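Local coordinates for protein rubber oxygenase (Streptomyces sp., PDB 5O1L) that catalyses the oxidative cleavage of poly(cis-1,4-isoprene) in natural and synthetic rubber, adding oxygen across double bonds with the aid of a b-type heme, at residues T190-L204 / E392-V403. Residues are numbered along the deposited sequence; the frame is centred on the assembly and turned at random.
Sequences TAVKTRMVHAAVRHL and EGRRIAIDIPDV. With HEM (protoporphyrin IX containing Fe), chain C.
Val197 and Ile398 meet through their CG2 methyls at 3.5 Å, a tight carbon pair, where an extended C-terminal tail runs along the heme-bearing helix 187-204 of the all-helical, globin-related fold of Lcp. The CA atoms nearest each other run from Lys193 and Ile398 to Leu204 and Val403, closest at Val197 CA and Ile400 CA, 5.1 Å.

Apolar packing dominates. Val197 straddles tail and cofactor: with CG1 anti to the backbone N (chi1 172°), that methyl reaches HEM CHA at 3.7 Å while CG2 faces the tail. Ile398 CD1 rests against Thr190 CG2, 3.9 Å away, and Thr194 OG1, and Ile398 CG1 is 3.8 Å from HEM O2A. Through Ile398 the tail joins helix 187-204 in lining the heme pocket. Farther along, Ala200 CB touches both Ile400 CG2 and Pro401 CG, and Leu204 CD1 continues the row onto the proline ring. Pro401 O is buried here without a polar partner.

The polar link is indirect. One water accepts from Lys193 NZ and donates to Ile398 O; the same ammonium also bonds to the carbonyls of Leu79 and Trp82.

His198 NE2 binds the iron, HEM FE, at 2.0 Å as the axial ligand. Thr194 CG2 sits 3.5 Å above one face of the His198 ring, offset toward its rim. A serine at Thr194 would remove that methyl and would probably leave this face of the axial histidine less tightly packed. Thr194 OG1 donates a hydrogen bond to Thr190 O, 2.7 Å away and 37° out of the carbonyl plane, while Thr194 N approaches from the opposite face.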
# COMPACT_ATOMS: atom_id res chain seq x y z
N THR A 190 -3.63 13.09 -1.57
CA THR A 190 -3.34 12.01 -0.64
C THR A 190 -1.86 11.74 -0.62
O THR A 190 -1.28 11.53 0.41
CB THR A 190 -4.10 10.76 -1.09
OG1 THR A 190 -5.48 11.07 -0.89
CG2 THR A 190 -3.68 9.52 -0.28
N ALA A 191 -1.22 11.70 -1.81
CA ALA A 191 0.21 11.45 -1.84
C ALA A 191 1.03 12.50 -1.13
O ALA A 191 1.99 12.18 -0.38
CB ALA A 191 0.71 11.32 -3.27
N VAL A 192 0.73 13.76 -1.34
CA VAL A 192 1.46 14.84 -0.73
C VAL A 192 1.23 14.82 0.82
O VAL A 192 2.19 14.92 1.59
CB VAL A 192 1.11 16.19 -1.32
CG1 VAL A 192 1.70 17.31 -0.48
CG2 VAL A 192 1.55 16.29 -2.75
N LYS A 193 -0.01 14.63 1.23
CA LYS A 193 -0.26 14.53 2.67
C LYS A 193 0.45 13.34 3.27
O LYS A 193 0.96 13.44 4.37
CB LYS A 193 -1.77 14.46 2.89
CG LYS A 193 -2.49 15.80 2.61
CD LYS A 193 -3.96 15.73 2.95
CE LYS A 193 -4.63 17.05 2.65
NZ LYS A 193 -6.06 17.03 3.02
N THR A 194 0.47 12.17 2.57
CA THR A 194 1.18 11.00 3.07
C THR A 194 2.64 11.27 3.20
O THR A 194 3.28 10.87 4.19
CB THR A 194 0.89 9.79 2.17
OG1 THR A 194 -0.54 9.53 2.11
CG2 THR A 194 1.72 8.57 2.63
N ARG A 195 3.24 11.91 2.18
CA ARG A 195 4.64 12.26 2.26
C ARG A 195 4.95 13.09 3.50
O ARG A 195 5.95 12.90 4.19
CB ARG A 195 5.01 12.95 0.96
CG ARG A 195 6.41 13.28 0.75
CD ARG A 195 6.66 13.66 -0.67
NE ARG A 195 8.01 14.04 -0.69
CZ ARG A 195 8.62 14.73 -1.61
NH1 ARG A 195 7.95 15.16 -2.62
NH2 ARG A 195 9.90 15.04 -1.48
N MET A 196 4.04 14.01 3.82
CA MET A 196 4.19 14.86 5.00
C MET A 196 4.00 14.06 6.31
O MET A 196 4.80 14.24 7.25
CB MET A 196 3.19 16.02 4.97
CG MET A 196 3.38 17.00 3.85
SD MET A 196 1.96 18.16 3.66
CE MET A 196 1.82 18.74 5.32
N VAL A 197 3.01 13.16 6.35
CA VAL A 197 2.83 12.27 7.49
C VAL A 197 4.11 11.47 7.72
O VAL A 197 4.65 11.38 8.84
CB VAL A 197 1.63 11.34 7.38
CG1 VAL A 197 1.63 10.32 8.50
CG2 VAL A 197 0.37 12.16 7.37
N HIS A 198 4.65 10.82 6.66
CA HIS A 198 5.82 10.02 6.85
C HIS A 198 6.97 10.90 7.37
O HIS A 198 7.72 10.42 8.20
CB HIS A 198 6.18 9.35 5.50
CG HIS A 198 5.30 8.19 5.13
ND1 HIS A 198 5.28 7.71 3.84
CD2 HIS A 198 4.50 7.38 5.87
CE1 HIS A 198 4.46 6.66 3.83
NE2 HIS A 198 3.95 6.43 5.02
N ALA A 199 7.15 12.10 6.85
CA ALA A 199 8.19 12.98 7.29
C ALA A 199 8.02 13.34 8.79
O ALA A 199 9.02 13.38 9.54
CB ALA A 199 8.23 14.19 6.39
N ALA A 200 6.81 13.56 9.21
CA ALA A 200 6.53 13.80 10.62
C ALA A 200 6.92 12.60 11.46
O ALA A 200 7.57 12.78 12.49
CB ALA A 200 5.06 14.08 10.82
N VAL A 201 6.56 11.40 11.02
CA VAL A 201 6.94 10.17 11.71
C VAL A 201 8.42 10.02 11.89
O VAL A 201 8.88 9.51 12.91
CB VAL A 201 6.29 8.95 11.02
CG1 VAL A 201 6.79 7.63 11.60
CG2 VAL A 201 4.76 9.06 11.18
N ARG A 202 9.18 10.43 10.89
CA ARG A 202 10.65 10.32 10.95
C ARG A 202 11.20 11.22 12.05
O ARG A 202 12.24 10.92 12.63
CB ARG A 202 11.27 10.65 9.61
CG ARG A 202 10.95 9.64 8.53
CD ARG A 202 11.85 9.84 7.34
NE ARG A 202 11.35 9.04 6.22
CZ ARG A 202 10.53 9.54 5.31
NH1 ARG A 202 10.15 10.81 5.23
NH2 ARG A 202 9.99 8.65 4.42
N HIS A 203 10.53 12.34 12.31
CA HIS A 203 10.93 13.21 13.41
C HIS A 203 10.45 12.65 14.76
O HIS A 203 11.16 12.76 15.79
CB HIS A 203 10.38 14.58 13.14
CG HIS A 203 10.85 15.64 14.09
ND1 HIS A 203 9.99 16.36 14.88
CD2 HIS A 203 12.10 16.09 14.38
CE1 HIS A 203 10.69 17.20 15.63
NE2 HIS A 203 11.97 17.04 15.37
N LEU A 204 9.29 12.02 14.81
CA LEU A 204 8.64 11.58 16.04
C LEU A 204 9.10 10.25 16.56
O LEU A 204 9.40 10.12 17.76
CB LEU A 204 7.11 11.56 15.88
CG LEU A 204 6.61 12.97 15.65
CD1 LEU A 204 5.16 12.95 15.22
CD2 LEU A 204 6.75 13.83 16.91
N GLU A 392 -15.56 3.53 3.23
CA GLU A 392 -14.95 4.05 4.44
C GLU A 392 -13.85 5.09 4.23
O GLU A 392 -13.87 6.13 4.88
CB GLU A 392 -14.43 2.91 5.33
CG GLU A 392 -13.80 3.31 6.68
CD GLU A 392 -14.52 4.46 7.41
OE1 GLU A 392 -15.77 4.46 7.48
OE2 GLU A 392 -13.84 5.37 7.93
N GLY A 393 -12.96 4.85 3.29
CA GLY A 393 -11.92 5.82 2.96
C GLY A 393 -12.36 7.08 2.25
O GLY A 393 -11.65 8.09 2.32
N ARG A 394 -13.50 7.04 1.56
CA ARG A 394 -14.15 8.26 1.05
C ARG A 394 -14.26 9.36 2.13
O ARG A 394 -14.93 9.19 3.17
CB ARG A 394 -15.59 7.99 0.52
CG ARG A 394 -15.72 7.46 -0.91
CD ARG A 394 -15.56 8.53 -2.00
NE ARG A 394 -15.82 7.95 -3.32
CZ ARG A 394 -15.27 8.34 -4.48
NH1 ARG A 394 -14.39 9.35 -4.53
NH2 ARG A 394 -15.61 7.72 -5.61
N ARG A 395 -13.60 10.50 1.87
CA ARG A 395 -13.71 11.74 2.68
C ARG A 395 -12.92 11.84 4.04
O ARG A 395 -13.07 12.84 4.75
CB ARG A 395 -15.20 12.22 2.83
CG ARG A 395 -15.85 12.72 1.51
CD ARG A 395 -17.28 13.29 1.63
NE ARG A 395 -17.89 13.54 0.30
CZ ARG A 395 -19.12 13.21 -0.11
NH1 ARG A 395 -19.46 13.49 -1.37
NH2 ARG A 395 -20.03 12.62 0.68
N ILE A 396 -12.09 10.84 4.39
CA ILE A 396 -11.36 10.84 5.66
C ILE A 396 -10.13 11.73 5.45
O ILE A 396 -9.51 11.59 4.42
CB ILE A 396 -10.98 9.40 6.10
CG1 ILE A 396 -12.16 8.76 6.87
CG2 ILE A 396 -9.76 9.40 7.02
CD1 ILE A 396 -13.53 8.86 6.21
N ALA A 397 -9.83 12.67 6.35
CA ALA A 397 -8.73 13.63 6.10
C ALA A 397 -7.50 13.03 6.70
O ALA A 397 -7.57 12.32 7.68
CB ALA A 397 -9.02 14.98 6.71
N ILE A 398 -6.36 13.28 6.07
CA ILE A 398 -5.09 12.78 6.58
C ILE A 398 -4.46 13.91 7.35
O ILE A 398 -4.14 14.97 6.78
CB ILE A 398 -4.20 12.34 5.41
CG1 ILE A 398 -4.83 11.18 4.68
CG2 ILE A 398 -2.78 12.03 5.87
CD1 ILE A 398 -4.05 10.78 3.43
N ASP A 399 -4.26 13.68 8.64
CA ASP A 399 -3.68 14.71 9.53
C ASP A 399 -2.23 14.40 9.83
O ASP A 399 -1.86 13.25 9.98
CB ASP A 399 -4.41 14.73 10.86
CG ASP A 399 -5.82 15.39 10.76
OD1 ASP A 399 -6.12 16.30 9.90
OD2 ASP A 399 -6.65 15.01 11.61
N ILE A 400 -1.44 15.42 9.99
CA ILE A 400 -0.06 15.31 10.42
C ILE A 400 -0.07 14.98 11.89
O ILE A 400 -0.80 15.62 12.64
CB ILE A 400 0.71 16.62 10.20
CG1 ILE A 400 0.69 17.03 8.74
CG2 ILE A 400 2.16 16.53 10.74
CD1 ILE A 400 1.28 18.37 8.48
N PRO A 401 0.69 13.98 12.34
CA PRO A 401 0.76 13.73 13.79
C PRO A 401 1.65 14.77 14.48
O PRO A 401 2.50 15.40 13.87
CB PRO A 401 1.47 12.39 13.88
CG PRO A 401 2.21 12.25 12.58
CD PRO A 401 1.42 12.97 11.53
N ASP A 402 1.54 14.89 15.79
CA ASP A 402 2.42 15.79 16.53
C ASP A 402 2.99 15.07 17.77
O ASP A 402 2.92 13.82 17.87
CB ASP A 402 1.52 16.99 16.89
CG ASP A 402 2.30 18.25 17.26
OD1 ASP A 402 3.55 18.24 17.25
OD2 ASP A 402 1.61 19.25 17.60
N VAL A 403 3.57 15.81 18.72
CA VAL A 403 3.87 15.33 20.11
C VAL A 403 5.11 14.46 20.17
O VAL A 403 6.08 14.83 20.83
CB VAL A 403 2.67 14.65 20.88
CG1 VAL A 403 1.38 15.44 20.69
CG2 VAL A 403 2.49 13.16 20.59
CHA HEM C . 0.94 6.87 7.42
CHB HEM C . 0.64 5.16 3.01
CHC HEM C . 4.93 3.09 3.52
CHD HEM C . 4.69 3.95 8.21
C1A HEM C . 0.57 6.60 6.16
C2A HEM C . -0.65 7.13 5.59
C3A HEM C . -0.75 6.62 4.36
C4A HEM C . 0.37 5.83 4.12
CMA HEM C . -1.91 6.89 3.43
CAA HEM C . -1.67 8.09 6.26
CBA HEM C . -2.65 7.28 7.12
CGA HEM C . -3.86 8.10 7.39
O1A HEM C . -3.69 8.93 8.29
O2A HEM C . -4.93 7.92 6.70
C1B HEM C . 1.82 4.47 2.74
C2B HEM C . 2.08 3.86 1.48
C3B HEM C . 3.28 3.29 1.57
C4B HEM C . 3.77 3.51 2.92
CMB HEM C . 1.20 3.87 0.26
CAB HEM C . 4.15 2.60 0.65
CBB HEM C . 3.90 2.33 -0.74
C1C HEM C . 5.26 3.14 4.86
C2C HEM C . 6.37 2.38 5.42
C3C HEM C . 6.28 2.67 6.74
C4C HEM C . 5.10 3.50 6.94
CMC HEM C . 7.40 1.61 4.66
CAC HEM C . 7.15 2.17 7.82
CBC HEM C . 8.35 1.47 7.76
C1D HEM C . 3.64 4.81 8.39
C2D HEM C . 3.29 5.42 9.69
C3D HEM C . 2.25 6.22 9.50
C4D HEM C . 1.97 6.17 8.06
CMD HEM C . 3.98 5.04 10.95
CAD HEM C . 1.50 7.05 10.56
CBD HEM C . 0.43 6.15 11.17
CGD HEM C . -0.28 6.91 12.29
O1D HEM C . -1.51 7.12 12.14
O2D HEM C . 0.30 7.34 13.32
NA HEM C . 1.20 5.83 5.23
NB HEM C . 2.85 4.19 3.55
NC HEM C . 4.47 3.79 5.78
ND HEM C . 2.86 5.36 7.42
FE HEM C . 2.87 4.81 5.50
O HOH W 1 -6.19 16.68 5.66